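Local coordinates for PrgB (Enterococcus faecalis, PDB 6EVU), which promotes cell aggregation, biofilm formation and conjugation by binding and compacting DNA, the fragment here being its adhesin domain, at residues A54-K59 with K79-F84; S87-A92 with N146-N151. All coordinates share one frame; numbering follows the deposited sequence.

Interaction 1 (A54-K59 with K79-F84)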
ATOM      1  N   ALA A  54      12.718  18.578  -3.229  1.00 36.42           N
ATOM      2  CA  ALA A  54      11.476  19.085  -2.660  1.00 36.58           C
ATOM      3  C   ALA A  54      10.952  20.275  -3.444  1.00 42.07           C
ATOM      4  O   ALA A  54       9.741  20.389  -3.667  1.00 40.01           O
ATOM      5  CB  ALA A  54      11.694  19.468  -1.185  1.00 35.43           C
ATOM      6  N   THR A  55      11.854  21.170  -3.902  1.00 38.51           N
ATOM      7  CA  THR A  55      11.373  22.341  -4.634  1.00 40.21           C
ATOM      8  C   THR A  55      10.767  21.965  -5.988  1.00 41.12           C
ATOM      9  O   THR A  55       9.907  22.691  -6.486  1.00 45.07           O
ATOM     10  CB  THR A  55      12.486  23.377  -4.792  1.00 43.18           C
ATOM     11  OG1 THR A  55      13.611  22.807  -5.468  1.00 49.12           O
ATOM     12  CG2 THR A  55      12.949  23.783  -3.421  1.00 45.45           C
ATOM     13  N   ASP A  56      11.187  20.836  -6.589  1.00 34.30           N
ATOM     14  CA  ASP A  56      10.523  20.330  -7.789  1.00 39.44           C
ATOM     15  C   ASP A  56       9.262  19.576  -7.410  1.00 38.06           C
ATOM     16  O   ASP A  56       8.208  19.722  -8.045  1.00 36.52           O
ATOM     17  CB  ASP A  56      11.460  19.427  -8.582  1.00 34.05           C
ATOM     18  CG  ASP A  56      12.630  20.196  -9.194  1.00 43.56           C
ATOM     19  OD1 ASP A  56      12.454  21.387  -9.603  1.00 46.99           O
ATOM     20  OD2 ASP A  56      13.749  19.629  -9.251  1.00 43.59           O
ATOM     21  N   PHE A  57       9.345  18.781  -6.353  1.00 31.60           N
ATOM     22  CA  PHE A  57       8.187  18.006  -5.965  1.00 29.06           C
ATOM     23  C   PHE A  57       7.019  18.891  -5.545  1.00 31.11           C
ATOM     24  O   PHE A  57       5.850  18.549  -5.769  1.00 31.34           O
ATOM     25  CB  PHE A  57       8.571  17.057  -4.826  1.00 28.23           C
ATOM     26  CG  PHE A  57       7.393  16.304  -4.299  1.00 31.82           C
ATOM     27  CD1 PHE A  57       6.861  15.230  -5.012  1.00 32.23           C
ATOM     28  CD2 PHE A  57       6.756  16.719  -3.120  1.00 32.35           C
ATOM     29  CE1 PHE A  57       5.722  14.572  -4.543  1.00 32.90           C
ATOM     30  CE2 PHE A  57       5.624  16.038  -2.652  1.00 31.65           C
ATOM     31  CZ  PHE A  57       5.097  14.995  -3.392  1.00 31.56           C
ATOM     32  N   ASN A  58       7.298  20.028  -4.899  1.00 34.34           N
ATOM     33  CA  ASN A  58       6.216  20.814  -4.334  1.00 34.23           C
ATOM     34  C   ASN A  58       5.501  21.693  -5.361  1.00 39.19           C
ATOM     35  O   ASN A  58       4.486  22.309  -5.017  1.00 42.55           O
ATOM     36  CB  ASN A  58       6.748  21.664  -3.172  1.00 36.31           C
ATOM     37  CG  ASN A  58       6.889  20.850  -1.921  1.00 37.42           C
ATOM     38  OD1 ASN A  58       6.099  19.944  -1.684  1.00 40.85           O
ATOM     39  ND2 ASN A  58       7.892  21.157  -1.109  1.00 40.80           N
ATOM     40  N   LYS A  59       5.974  21.754  -6.602  1.00 35.76           N
ATOM     41  CA  LYS A  59       5.340  22.615  -7.587  1.00 38.93           C
ATOM     42  C   LYS A  59       4.099  21.968  -8.165  1.00 37.84           C
ATOM     43  O   LYS A  59       4.104  20.789  -8.543  1.00 34.56           O
ATOM     44  CB  LYS A  59       6.310  22.898  -8.700  1.00 38.92           C
ATOM     45  CG  LYS A  59       7.381  23.829  -8.234  1.00 43.79           C
ATOM     46  CD  LYS A  59       8.371  24.035  -9.329  1.00 53.24           C
ATOM     47  CE  LYS A  59       9.296  25.184  -9.061  1.00 51.50           C
ATOM     48  NZ  LYS A  59      10.083  25.249 -10.319  1.00 57.95           N
ATOM     49  N   LYS A  79      13.212  14.717 -14.101  1.00 36.56           N
ATOM     50  CA  LYS A  79      13.205  15.825 -13.151  1.00 33.81           C
ATOM     51  C   LYS A  79      13.589  15.318 -11.756  1.00 36.56           C
ATOM     52  O   LYS A  79      12.983  15.702 -10.740  1.00 39.40           O
ATOM     53  CB  LYS A  79      11.832  16.505 -13.113  1.00 42.34           C
ATOM     54  CG  LYS A  79      11.442  17.330 -14.401  1.00 42.67           C
ATOM     55  CD  LYS A  79      10.036  16.977 -14.899  1.00 59.72           C
ATOM     56  CE  LYS A  79      10.146  15.908 -16.012  1.00 69.18           C
ATOM     57  NZ  LYS A  79       8.920  15.367 -16.713  1.00 62.23           N
ATOM     58  N   ALA A  80      14.540  14.385 -11.684  1.00 35.69           N
ATOM     59  CA  ALA A  80      14.949  13.799 -10.410  1.00 30.55           C
ATOM     60  C   ALA A  80      16.438  14.031 -10.257  1.00 35.65           C
ATOM     61  O   ALA A  80      17.246  13.111 -10.389  1.00 41.35           O
ATOM     62  CB  ALA A  80      14.600  12.311 -10.350  1.00 33.24           C
ATOM     63  N   THR A  81      16.777  15.243  -9.893  1.00 34.20           N
ATOM     64  CA  THR A  81      18.170  15.656  -9.742  1.00 37.32           C
ATOM     65  C   THR A  81      18.513  16.086  -8.312  1.00 39.94           C
ATOM     66  O   THR A  81      19.447  16.877  -8.094  1.00 48.39           O
ATOM     67  CB  THR A  81      18.461  16.779 -10.719  1.00 46.38           C
ATOM     68  OG1 THR A  81      17.587  17.872 -10.405  1.00 45.63           O
ATOM     69  CG2 THR A  81      18.159  16.317 -12.122  1.00 43.92           C
ATOM     70  N   GLY A  82      17.775  15.587  -7.326  1.00 37.76           N
ATOM     71  CA  GLY A  82      18.027  15.925  -5.944  1.00 41.13           C
ATOM     72  C   GLY A  82      19.062  15.028  -5.292  1.00 41.39           C
ATOM     73  O   GLY A  82      19.691  14.173  -5.916  1.00 40.05           O
ATOM     74  N   ASN A  83      19.217  15.224  -3.992  1.00 40.40           N
ATOM     75  CA  ASN A  83      20.011  14.348  -3.156  1.00 42.49           C
ATOM     76  C   ASN A  83      19.215  14.112  -1.882  1.00 39.79           C
ATOM     77  O   ASN A  83      18.092  14.598  -1.738  1.00 39.80           O
ATOM     78  CB  ASN A  83      21.408  14.932  -2.911  1.00 42.46           C
ATOM     79  CG  ASN A  83      21.372  16.275  -2.253  1.00 48.49           C
ATOM     80  OD1 ASN A  83      20.517  16.561  -1.405  1.00 46.15           O
ATOM     81  ND2 ASN A  83      22.352  17.119  -2.607  1.00 47.92           N
ATOM     82  N   PHE A  84      19.771  13.317  -0.974  1.00 38.95           N
ATOM     83  CA  PHE A  84      19.018  12.927   0.219  1.00 38.29           C
ATOM     84  C   PHE A  84      18.655  14.151   1.063  1.00 46.04           C
ATOM     85  O   PHE A  84      17.516  14.282   1.539  1.00 45.46           O
ATOM     86  CB  PHE A  84      19.853  11.918   1.016  1.00 39.44           C
ATOM     87  CG  PHE A  84      19.144  11.314   2.214  1.00 47.16           C
ATOM     88  CD1 PHE A  84      17.993  10.554   2.097  1.00 46.00           C
ATOM     89  CD2 PHE A  84      19.674  11.488   3.473  1.00 43.90           C
ATOM     90  CE1 PHE A  84      17.398   9.990   3.254  1.00 37.86           C
ATOM     91  CE2 PHE A  84      19.084  10.935   4.601  1.00 51.36           C
ATOM     92  CZ  PHE A  84      17.954  10.169   4.497  1.00 43.72           C
TER
HETATM   93  O   HOH W   1      14.518  16.880  -8.800  1.00 36.88           O
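Asp56, on the short helix 54-57, faces the loop residues Lys79 and Thr81, and a single water does the joining. Only 67 Å² is buried between the segments, no direct hydrogen bond spans them, and the closest CA atoms, Asp56 and Lys79, stand 7.5 Å apart. At Lys79 it is the backbone that takes part. Its carbonyl O receives a hydrogen bond from the water at 2.7 Å, while the side chain sets out towards the helix but then leads away, its amine bonding to the carbonyl of Asp75. With Lys79 NZ 9.9 Å from Asp56 OD2, the pair is no salt bridge, and the long flexible chain suits an exposed position. Ala80 turns its methyl away from the helix, towards Ile52, where a small apolar group fits. Thr81 then offers its backbone N to the same water at 3.0 Å, and its OG1 stays 4.4 Å from Asp56 OD2, near without a bond. The third water bond goes to Asp56 OD2 at 2.9 Å. Asp56 CG lies anti to its own carbonyl carbon (chi1 -68°), which carries the carboxylate towards the loop. OD2 and the Lys79 carbonyl are both acceptors and could not bond to each other directly; the water solves this by donating to both and accepting from Thr81. Beyond it, Gly82 bonds through its backbone to Phe51, and Phe84 stacks on Tyr100. The contact is a water-mediated packing of a short helix against a loop, at the surface of this GbpC-type domain of an antigen I/II family adhesin.

Interaction 2 (S87-A92 with N146-N151); sequences SFVKEA and NAVFSN
Val89 and Val148 mark the closest backbone approach, 8.1 Å between their CA atoms, too far for hydrogen bonds, so the two segments meet through side chains alone. The valines point their side chains at each other, and one methyl of each does the touching: Val89 CG2 lies 3.5 Å from Val148 CG1, closer than an ordinary carbon contact. On Val148 the methyl CG1 stands opposite the backbone N (chi1 -179°), whereas Val89 brings forward the branch set between its own N and carbonyl carbon. Beta-branched valine suits both places, being compact and at ease in an extended backbone; Leu94 and Phe57 pack on both residues and extend the apolar cluster. Strands 88-89 and 145-150 belong to one antiparallel sheet, each pairing with strand 99-104, within the beta-sheet architecture of this GbpC-type domain. The second touch is at the end of strand 145-150. Phe88 starts away from the other segment, yet its ring swings back so that CE1 comes within 4.0 Å of Asn151 ND2. The amide nitrogen sits at the ring edge, in the ring plane, with ring and amide planes 35° apart; it is therefore a van der Waals neighbour and does not lie over the aromatic face. The Asn151 amide is held from both ends: ND2 donates to Asn97 O and Tyr100 OH, while OD1 accepts from the backbone N of Ile43. These bonds satisfy a buried polar group and fix which way it is flipped, and the one to Ile43 reaches strand 42-47 of the other sheet.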
ATOM      1  N   SER A  87      15.830  16.447  -0.845  1.00 37.00           N
ATOM      2  CA  SER A  87      14.601  15.714  -1.164  1.00 33.74           C
ATOM      3  C   SER A  87      13.635  15.622   0.017  1.00 31.66           C
ATOM      4  O   SER A  87      12.533  15.112  -0.143  1.00 31.93           O
ATOM      5  CB  SER A  87      14.930  14.308  -1.678  1.00 35.88           C
ATOM      6  OG  SER A  87      15.391  13.484  -0.624  1.00 36.61           O
ATOM      7  N   PHE A  88      13.982  16.195   1.172  1.00 36.22           N
ATOM      8  CA  PHE A  88      13.153  16.152   2.374  1.00 38.17           C
ATOM      9  C   PHE A  88      11.923  17.045   2.214  1.00 39.37           C
ATOM     10  O   PHE A  88      12.034  18.236   1.876  1.00 40.41           O
ATOM     11  CB  PHE A  88      14.002  16.588   3.586  1.00 40.32           C
ATOM     12  CG  PHE A  88      13.232  16.668   4.870  1.00 37.95           C
ATOM     13  CD1 PHE A  88      12.930  15.506   5.581  1.00 41.39           C
ATOM     14  CD2 PHE A  88      12.774  17.896   5.358  1.00 39.94           C
ATOM     15  CE1 PHE A  88      12.190  15.571   6.760  1.00 41.34           C
ATOM     16  CE2 PHE A  88      12.032  17.952   6.497  1.00 42.65           C
ATOM     17  CZ  PHE A  88      11.733  16.786   7.190  1.00 42.49           C
ATOM     18  N   VAL A  89      10.744  16.490   2.501  1.00 35.20           N
ATOM     19  CA  VAL A  89       9.484  17.209   2.317  1.00 39.25           C
ATOM     20  C   VAL A  89       8.708  17.202   3.630  1.00 36.71           C
ATOM     21  O   VAL A  89       8.784  16.234   4.400  1.00 38.40           O
ATOM     22  CB  VAL A  89       8.636  16.596   1.156  1.00 40.40           C
ATOM     23  CG1 VAL A  89       9.311  16.858  -0.194  1.00 36.52           C
ATOM     24  CG2 VAL A  89       8.478  15.142   1.321  1.00 45.75           C
ATOM     25  N   LYS A  90       8.002  18.311   3.916  1.00 40.22           N
ATOM     26  CA  LYS A  90       7.032  18.404   5.010  1.00 41.00           C
ATOM     27  C   LYS A  90       5.626  18.401   4.408  1.00 53.87           C
ATOM     28  O   LYS A  90       5.359  19.096   3.422  1.00 59.69           O
ATOM     29  CB  LYS A  90       7.240  19.657   5.855  1.00 50.88           C
ATOM     30  CG  LYS A  90       8.604  19.722   6.524  1.00 67.53           C
ATOM     31  CD  LYS A  90       8.863  21.114   7.134  1.00 73.27           C
ATOM     32  CE  LYS A  90      10.255  21.636   6.763  1.00 70.75           C
ATOM     33  NZ  LYS A  90      10.565  21.635   5.287  1.00 64.12           N
ATOM     34  N   GLU A  91       4.744  17.582   4.977  0.54 47.93           N
ATOM     35  CA  GLU A  91       3.330  17.571   4.634  0.54 45.67           C
ATOM     36  C   GLU A  91       2.637  16.816   5.765  0.54 51.95           C
ATOM     37  O   GLU A  91       3.123  15.770   6.208  0.54 44.82           O
ATOM     38  CB  GLU A  91       3.095  16.961   3.227  0.54 44.95           C
ATOM     39  CG  GLU A  91       1.901  15.982   3.041  0.54 39.82           C
ATOM     40  CD  GLU A  91       0.514  16.633   3.129  0.54 48.00           C
ATOM     41  OE1 GLU A  91       0.292  17.760   2.595  0.54 41.73           O
ATOM     42  OE2 GLU A  91      -0.358  15.989   3.739  0.54 40.84           O
ATOM     43  N   ALA A  92       1.533  17.366   6.269  1.00 48.48           N
ATOM     44  CA  ALA A  92       0.895  16.790   7.452  1.00 53.27           C
ATOM     45  C   ALA A  92       0.577  15.311   7.271  1.00 47.50           C
ATOM     46  O   ALA A  92       0.648  14.536   8.241  1.00 45.79           O
ATOM     47  CB  ALA A  92      -0.380  17.570   7.799  1.00 52.04           C
ATOM     48  N   ASN A 146       6.510   8.439  -8.755  1.00 21.60           N
ATOM     49  CA  ASN A 146       7.090   9.259  -7.720  1.00 18.03           C
ATOM     50  C   ASN A 146       6.707   8.658  -6.374  1.00 20.84           C
ATOM     51  O   ASN A 146       5.605   8.156  -6.205  1.00 25.42           O
ATOM     52  CB  ASN A 146       6.572  10.689  -7.808  1.00 23.61           C
ATOM     53  CG  ASN A 146       6.606  11.237  -9.229  1.00 26.27           C
ATOM     54  OD1 ASN A 146       7.594  11.060  -9.940  1.00 28.41           O
ATOM     55  ND2 ASN A 146       5.509  11.903  -9.656  1.00 24.25           N
ATOM     56  N   ALA A 147       7.609   8.797  -5.409  1.00 21.89           N
ATOM     57  CA  ALA A 147       7.364   8.266  -4.084  1.00 22.70           C
ATOM     58  C   ALA A 147       7.766   9.307  -3.071  1.00 26.57           C
ATOM     59  O   ALA A 147       8.777  10.005  -3.226  1.00 25.05           O
ATOM     60  CB  ALA A 147       8.146   6.981  -3.831  1.00 24.23           C
ATOM     61  N   VAL A 148       7.001   9.374  -1.987  1.00 22.21           N
ATOM     62  CA  VAL A 148       7.456  10.070  -0.805  1.00 24.08           C
ATOM     63  C   VAL A 148       7.438   9.029   0.297  1.00 28.07           C
ATOM     64  O   VAL A 148       6.376   8.468   0.606  1.00 26.14           O
ATOM     65  CB  VAL A 148       6.612  11.294  -0.451  1.00 25.01           C
ATOM     66  CG1 VAL A 148       7.188  11.960   0.762  1.00 29.06           C
ATOM     67  CG2 VAL A 148       6.636  12.347  -1.615  1.00 26.15           C
ATOM     68  N   PHE A 149       8.606   8.787   0.888  1.00 23.07           N
ATOM     69  CA  PHE A 149       8.757   7.807   1.974  1.00 24.35           C
ATOM     70  C   PHE A 149       8.768   8.553   3.286  1.00 27.01           C
ATOM     71  O   PHE A 149       9.579   9.458   3.489  1.00 26.58           O
ATOM     72  CB  PHE A 149      10.017   6.986   1.813  1.00 24.95           C
ATOM     73  CG  PHE A 149      10.061   6.253   0.495  1.00 23.83           C
ATOM     74  CD1 PHE A 149       9.050   5.336   0.198  1.00 24.29           C
ATOM     75  CD2 PHE A 149      11.086   6.474  -0.456  1.00 25.59           C
ATOM     76  CE1 PHE A 149       9.042   4.622  -1.026  1.00 24.13           C
ATOM     77  CE2 PHE A 149      11.066   5.732  -1.660  1.00 23.79           C
ATOM     78  CZ  PHE A 149      10.066   4.805  -1.945  1.00 22.93           C
ATOM     79  N   SER A 150       7.895   8.146   4.194  1.00 27.22           N
ATOM     80  CA  SER A 150       7.760   8.828   5.481  1.00 30.39           C
ATOM     81  C   SER A 150       8.791   8.355   6.495  1.00 32.04           C
ATOM     82  O   SER A 150       9.129   7.173   6.564  1.00 31.50           O
ATOM     83  CB  SER A 150       6.344   8.597   6.016  1.00 30.39           C
ATOM     84  OG  SER A 150       6.256   9.054   7.374  1.00 32.54           O
ATOM     85  N   ASN A 151       9.282   9.281   7.328  1.00 35.68           N
ATOM     86  CA  ASN A 151      10.132   8.885   8.441  1.00 37.68           C
ATOM     87  C   ASN A 151       9.379   8.034   9.469  1.00 34.12           C
ATOM     88  O   ASN A 151      10.030   7.449  10.329  1.00 37.86           O
ATOM     89  CB  ASN A 151      10.751  10.156   9.108  1.00 36.25           C
ATOM     90  CG  ASN A 151      12.091  10.568   8.456  1.00 38.63           C
ATOM     91  OD1 ASN A 151      13.003   9.751   8.290  1.00 38.25           O
ATOM     92  ND2 ASN A 151      12.206  11.840   8.092  1.00 37.85           N
TER

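From the N terminus, the chain reaches helix 54-57, runs through 19 residues that include helix 68-72, and returns at 79-84, where interaction 1 closes this small surface loop. A few residues later 87-92 opens interaction 2, whose 53-residue excursion, rich in strand, ends at 146-151. The two loops follow in series, neither nesting nor crossing. Their centres are nevertheless 11 Å apart and the segments touch: Phe57 CZ packs 3.5 Å from Val148 CG2, and Ala54 CB lies 3.7 Å from Val89 CG1. The helix thus meets loop 79-84 through a water at Asp56 and sets Ala54 and Phe57 against the valines of the six-stranded sheet, linking surface loop to buried strands.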